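PDB 1JHS: MOG1 protein from Saccharomyces cerevisiae, which binds the Ran GTPase Gsp1 and takes part in the Ran system for nuclear protein import and poly(A)+ mRNA export. Local coordinates for residues T53-I58 and P162-A167; V17-I22 and E45-G50. The protein carries 1 engineered substitution. All blocks are in the same frame, centred on the assembly; numbering follows the deposited sequence.

Interaction 1 of 2, residues T53-I58 and P162-A167; sequences TNESII and PARCHA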
loop_
_atom_site.group_PDB
_atom_site.type_symbol
_atom_site.label_atom_id
_atom_site.label_comp_id
_atom_site.label_asym_id
_atom_site.label_seq_id
_atom_site.Cartn_x
_atom_site.Cartn_y
_atom_site.Cartn_z
ATOM N N THR A 53 3.539 -15.114 -1.437
ATOM C CA THR A 53 2.631 -15.456 -0.338
ATOM C C THR A 53 2.852 -14.628 0.915
ATOM O O THR A 53 2.288 -14.952 1.950
ATOM C CB THR A 53 2.718 -16.972 0.107
ATOM O OG1 THR A 53 3.982 -17.222 0.739
ATOM C CG2 THR A 53 2.586 -17.915 -1.085
ATOM N N ASN A 54 3.632 -13.548 0.827
ATOM C CA ASN A 54 3.922 -12.764 2.027
ATOM C C ASN A 54 3.555 -11.282 2.009
ATOM O O ASN A 54 3.970 -10.558 2.899
ATOM C CB ASN A 54 5.403 -12.920 2.413
ATOM C CG ASN A 54 6.350 -12.333 1.369
ATOM O OD1 ASN A 54 5.905 -11.859 0.324
ATOM N ND2 ASN A 54 7.668 -12.383 1.639
ATOM N N GLU A 55 2.779 -10.832 1.029
ATOM C CA GLU A 55 2.385 -9.407 0.992
ATOM C C GLU A 55 1.260 -9.108 1.986
ATOM O O GLU A 55 0.524 -9.994 2.378
ATOM C CB GLU A 55 1.900 -9.004 -0.410
ATOM C CG GLU A 55 2.911 -9.275 -1.530
ATOM C CD GLU A 55 2.773 -10.686 -2.088
ATOM O OE1 GLU A 55 1.917 -11.447 -1.581
ATOM O OE2 GLU A 55 3.498 -11.029 -3.041
ATOM N N SER A 56 1.145 -7.856 2.404
ATOM C CA SER A 56 0.073 -7.458 3.318
ATOM C C SER A 56 -0.422 -6.100 2.847
ATOM O O SER A 56 0.335 -5.298 2.270
ATOM C CB SER A 56 0.561 -7.399 4.775
ATOM O OG SER A 56 1.742 -6.637 4.908
ATOM N N ILE A 57 -1.696 -5.865 3.083
ATOM C CA ILE A 57 -2.366 -4.650 2.645
ATOM C C ILE A 57 -3.042 -3.943 3.821
ATOM O O ILE A 57 -3.783 -4.568 4.577
ATOM C CB ILE A 57 -3.482 -4.998 1.609
ATOM C CG1 ILE A 57 -2.872 -5.738 0.398
ATOM C CG2 ILE A 57 -4.234 -3.717 1.192
ATOM C CD1 ILE A 57 -3.940 -6.356 -0.585
ATOM N N ILE A 58 -2.781 -2.653 3.971
ATOM C CA ILE A 58 -3.417 -1.883 5.036
ATOM C C ILE A 58 -4.093 -0.661 4.413
ATOM O O ILE A 58 -3.503 0.027 3.599
ATOM C CB ILE A 58 -2.413 -1.338 6.078
ATOM C CG1 ILE A 58 -1.745 -2.479 6.852
ATOM C CG2 ILE A 58 -3.183 -0.408 7.080
ATOM C CD1 ILE A 58 -0.758 -1.989 7.881
ATOM N N PRO A 162 11.705 -5.518 -9.864
ATOM C CA PRO A 162 11.275 -6.919 -9.817
ATOM C C PRO A 162 9.858 -7.081 -10.383
ATOM O O PRO A 162 9.005 -6.207 -10.207
ATOM C CB PRO A 162 11.330 -7.251 -8.322
ATOM C CG PRO A 162 12.421 -6.372 -7.813
ATOM C CD PRO A 162 12.178 -5.059 -8.542
ATOM N N ALA A 163 9.608 -8.196 -11.065
ATOM C CA ALA A 163 8.282 -8.459 -11.636
ATOM C C ALA A 163 7.180 -8.395 -10.585
ATOM O O ALA A 163 6.083 -7.905 -10.856
ATOM C CB ALA A 163 8.248 -9.848 -12.293
ATOM N N ARG A 164 7.461 -8.916 -9.394
ATOM C CA ARG A 164 6.433 -8.933 -8.352
ATOM C C ARG A 164 6.081 -7.514 -7.926
ATOM O O ARG A 164 4.935 -7.242 -7.576
ATOM C CB ARG A 164 6.888 -9.753 -7.135
ATOM C CG ARG A 164 5.787 -9.903 -6.082
ATOM C CD ARG A 164 6.060 -11.058 -5.124
ATOM N NE ARG A 164 7.319 -10.928 -4.385
ATOM C CZ ARG A 164 7.404 -10.845 -3.058
ATOM N NH1 ARG A 164 6.303 -10.856 -2.318
ATOM N NH2 ARG A 164 8.595 -10.824 -2.468
ATOM N N CYS A 165 7.064 -6.615 -7.933
ATOM C CA CYS A 165 6.788 -5.218 -7.590
ATOM C C CYS A 165 5.874 -4.605 -8.648
ATOM O O CYS A 165 4.997 -3.799 -8.342
ATOM C CB CYS A 165 8.084 -4.438 -7.496
ATOM S SG CYS A 165 9.025 -4.938 -6.009
ATOM N N HIS A 166 6.093 -4.983 -9.905
ATOM C CA HIS A 166 5.233 -4.494 -10.979
ATOM C C HIS A 166 3.802 -5.005 -10.735
ATOM O O HIS A 166 2.805 -4.280 -10.962
ATOM C CB HIS A 166 5.761 -5.002 -12.326
ATOM C CG HIS A 166 4.992 -4.498 -13.504
ATOM N ND1 HIS A 166 3.727 -4.951 -13.817
ATOM C CD2 HIS A 166 5.279 -3.530 -14.409
ATOM C CE1 HIS A 166 3.263 -4.278 -14.862
ATOM N NE2 HIS A 166 4.186 -3.409 -15.239
ATOM N N ALA A 167 3.696 -6.237 -10.244
ATOM C CA ALA A 167 2.390 -6.832 -9.985
ATOM C C ALA A 167 1.726 -6.095 -8.816
ATOM O O ALA A 167 0.537 -5.751 -8.879
ATOM C CB ALA A 167 2.548 -8.305 -9.660
#
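Arg-164, in the first turn of helix 163-178, reaches across to Asn-54 and Glu-55, and its side chain carries the helix side of this contact alone. From CB the chain runs out with CG anti to the backbone N (chi1 -175°), stays extended to CD, then bends at chi3. Arg-164 CG is still 4.0 Å from Glu-55 OE2, but Arg-164 CD has closed to 3.3 Å of that same oxygen, so the carboxylate lies against the aliphatic part before it meets the charge. NE is hydrogen-bonded outside these segments. Arg-164 NH1 donates one hydrogen bond to Glu-55 OE2 at 2.9 Å, the salt bridge of the contact. This oxygen sits in the guanidinium plane but is itself approached from above the carboxylate plane, the two planes being 68° apart. The second bond, Arg-164 NH1 to Asn-54 OD1, is also 2.9 Å but more bent (140°); it lies in the carbonyl plane of the amide. A methionine here would probably leave Glu-55 without its cationic mate and Asn-54 OD1 without this donor. Glu-55 is further fixed by Asn-39 and the Ala-52 amide, while Arg-164 NH2 makes a salt bridge with Glu-152 and a hydrogen bond to the Pro-147 carbonyl. The guanidinium thus ties the start of helix 163-178 to the entry of strand 56-63, beside the end of strand 138-147 and near helix 150-157.

Interaction 2 of 2, residues V17-I22 and E45-G50; sequences VPPGFI and EEFEDG
Pro-19 and Phe-47 make the apolar half of this contact, their side chains running antiparallel past one another. Pro-19 CG lies 3.8 Å from Phe-47 CD2 and is almost as near CE2, while Pro-19 CB comes within 4.0 Å of Phe-47 CE2. The pyrrolidine therefore meets the CD2-CE2 bond of the phenyl ring obliquely through two of its carbons. Phe-47 CG stands anti to the carbonyl carbon (chi1 -61°), which swings the ring toward the turn.

The other half belongs to Asp-49. Asp-49 OD1 lies 3.6 Å from Pro-18 CB and 4.1 Å from Pro-19 CD, packing against both prolines without a hydrogen bond across the contact.

What positions these groups is chiefly Arg-41, from the loop after strand 34-39 and outside both segments. Arg-41 NH2 forms a salt bridge with Asp-49 OD1, Arg-41 NE bonds to the Pro-19 carbonyl, and the same side chain makes a cation-pi contact with Phe-47. One arginine thus links both segments and probably compensates the carboxylate charge.

On the proline side, Pro-18 to Phe-21 form a type II beta turn, closed by a weak bond from Phe-21 N to Pro-18 O. Gly-20 occupies the third position with phi 88°, where a side chain would collide with the carbonyl O of Pro-19 and would also approach Phe-47 CZ. The turn folds Pro-18 back onto Phe-21, with Pro-18 CD 3.9 Å above the ring plane, over the centre. A Pro-Gly pair at the two central positions is the classic type II sequence; here the turn joins strand 13-17 of the small antiparallel sheet to edge strand 21-23 of the large one, and the 45-50 loop packs against it through Phe-47 and Asp-49.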
loop_
_atom_site.group_PDB
_atom_site.type_symbol
_atom_site.label_atom_id
_atom_site.label_comp_id
_atom_site.label_asym_id
_atom_site.label_seq_id
_atom_site.Cartn_x
_atom_site.Cartn_y
_atom_site.Cartn_z
ATOM N N VAL A 17 -9.269 -6.831 -3.486
ATOM C CA VAL A 17 -8.043 -7.457 -3.000
ATOM C C VAL A 17 -7.860 -8.783 -3.763
ATOM O O VAL A 17 -8.825 -9.341 -4.324
ATOM C CB VAL A 17 -8.023 -7.722 -1.445
ATOM C CG1 VAL A 17 -8.309 -6.418 -0.679
ATOM C CG2 VAL A 17 -8.994 -8.824 -1.073
ATOM N N PRO A 18 -6.622 -9.301 -3.821
ATOM C CA PRO A 18 -6.409 -10.560 -4.547
ATOM C C PRO A 18 -7.007 -11.778 -3.871
ATOM O O PRO A 18 -7.215 -11.795 -2.661
ATOM C CB PRO A 18 -4.880 -10.706 -4.585
ATOM C CG PRO A 18 -4.365 -9.298 -4.374
ATOM C CD PRO A 18 -5.349 -8.759 -3.337
ATOM N N PRO A 19 -7.277 -12.831 -4.661
ATOM C CA PRO A 19 -7.829 -14.034 -4.038
ATOM C C PRO A 19 -6.760 -14.631 -3.101
ATOM O O PRO A 19 -5.554 -14.449 -3.311
ATOM C CB PRO A 19 -8.151 -14.935 -5.234
ATOM C CG PRO A 19 -7.256 -14.416 -6.362
ATOM C CD PRO A 19 -7.291 -12.923 -6.136
ATOM N N GLY A 20 -7.203 -15.294 -2.045
ATOM C CA GLY A 20 -6.254 -15.887 -1.116
ATOM C C GLY A 20 -5.802 -14.940 -0.018
ATOM O O GLY A 20 -4.995 -15.332 0.840
ATOM N N PHE A 21 -6.291 -13.699 -0.047
ATOM C CA PHE A 21 -5.928 -12.714 0.972
ATOM C C PHE A 21 -7.055 -12.701 1.997
ATOM O O PHE A 21 -8.223 -12.588 1.631
ATOM C CB PHE A 21 -5.767 -11.314 0.364
ATOM C CG PHE A 21 -4.406 -11.055 -0.212
ATOM C CD1 PHE A 21 -3.936 -11.798 -1.294
ATOM C CD2 PHE A 21 -3.583 -10.050 0.321
ATOM C CE1 PHE A 21 -2.672 -11.551 -1.839
ATOM C CE2 PHE A 21 -2.321 -9.800 -0.221
ATOM C CZ PHE A 21 -1.864 -10.559 -1.309
ATOM N N ILE A 22 -6.705 -12.827 3.269
ATOM C CA ILE A 22 -7.702 -12.859 4.317
ATOM C C ILE A 22 -7.785 -11.535 5.064
ATOM O O ILE A 22 -6.790 -10.818 5.207
ATOM C CB ILE A 22 -7.390 -13.986 5.332
ATOM C CG1 ILE A 22 -8.387 -13.952 6.491
ATOM C CG2 ILE A 22 -6.003 -13.812 5.875
ATOM C CD1 ILE A 22 -8.195 -15.100 7.469
ATOM N N GLU A 45 -0.320 -23.419 -4.269
ATOM C CA GLU A 45 -1.319 -22.702 -5.057
ATOM C C GLU A 45 -0.745 -21.848 -6.170
ATOM O O GLU A 45 0.211 -21.101 -5.976
ATOM C CB GLU A 45 -2.182 -21.834 -4.145
ATOM C CG GLU A 45 -3.118 -22.628 -3.255
ATOM C CD GLU A 45 -3.872 -21.752 -2.278
ATOM O OE1 GLU A 45 -3.232 -21.120 -1.415
ATOM O OE2 GLU A 45 -5.113 -21.696 -2.378
ATOM N N GLU A 46 -1.338 -21.964 -7.348
ATOM C CA GLU A 46 -0.871 -21.192 -8.479
ATOM C C GLU A 46 -1.897 -20.198 -8.975
ATOM O O GLU A 46 -2.976 -20.552 -9.441
ATOM C CB GLU A 46 -0.415 -22.110 -9.619
ATOM C CG GLU A 46 0.970 -22.708 -9.370
ATOM C CD GLU A 46 1.593 -23.332 -10.608
ATOM O OE1 GLU A 46 1.412 -22.769 -11.709
ATOM O OE2 GLU A 46 2.285 -24.373 -10.476
ATOM N N PHE A 47 -1.549 -18.930 -8.821
ATOM C CA PHE A 47 -2.392 -17.851 -9.277
ATOM C C PHE A 47 -1.553 -17.181 -10.350
ATOM O O PHE A 47 -0.321 -17.147 -10.260
ATOM C CB PHE A 47 -2.705 -16.885 -8.137
ATOM C CG PHE A 47 -3.450 -17.516 -6.993
ATOM C CD1 PHE A 47 -2.778 -18.263 -6.031
ATOM C CD2 PHE A 47 -4.827 -17.353 -6.867
ATOM C CE1 PHE A 47 -3.467 -18.830 -4.957
ATOM C CE2 PHE A 47 -5.521 -17.917 -5.800
ATOM C CZ PHE A 47 -4.835 -18.658 -4.841
ATOM N N GLU A 48 -2.212 -16.668 -11.374
ATOM C CA GLU A 48 -1.501 -16.026 -12.470
ATOM C C GLU A 48 -1.217 -14.556 -12.163
ATOM O O GLU A 48 -0.852 -13.777 -13.049
ATOM C CB GLU A 48 -2.342 -16.183 -13.734
ATOM C CG GLU A 48 -2.862 -17.603 -13.889
ATOM C CD GLU A 48 -1.767 -18.643 -13.684
ATOM O OE1 GLU A 48 -0.830 -18.705 -14.518
ATOM O OE2 GLU A 48 -1.834 -19.395 -12.681
ATOM N N ASP A 49 -1.374 -14.229 -10.882
ATOM C CA ASP A 49 -1.211 -12.907 -10.267
ATOM C C ASP A 49 0.146 -12.228 -10.301
ATOM O O ASP A 49 0.236 -11.007 -10.420
ATOM C CB ASP A 49 -1.589 -12.986 -8.766
ATOM C CG ASP A 49 -3.046 -12.829 -8.545
ATOM O OD1 ASP A 49 -3.445 -12.475 -7.427
ATOM O OD2 ASP A 49 -3.805 -13.052 -9.523
ATOM N N GLY A 50 1.191 -13.018 -10.111
ATOM C CA GLY A 50 2.521 -12.463 -10.046
ATOM C C GLY A 50 2.888 -12.229 -8.583
ATOM O O GLY A 50 4.006 -11.826 -8.287
#

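In the fold
The two contacts lie on the same side of the chain's centre, with their own centres about 10 Å apart, and they follow in series: interaction 2 closes at 50, just before interaction 1 opens at 53. The loop between strands 34-39 and 56-63 therefore serves both. They also touch directly, Arg-164 CG lying 3.4 Å from Gly-50 O and Ile-57 CD1 3.8 Å from Phe-21 CD2. Both reach the seven-stranded antiparallel sheet, where 21-23, 34-39 and 56-63 are successive strands. Interaction 1 ties the loop's end to a helix from late in the chain, and interaction 2 ties its middle to the turn leading into edge strand 21-23.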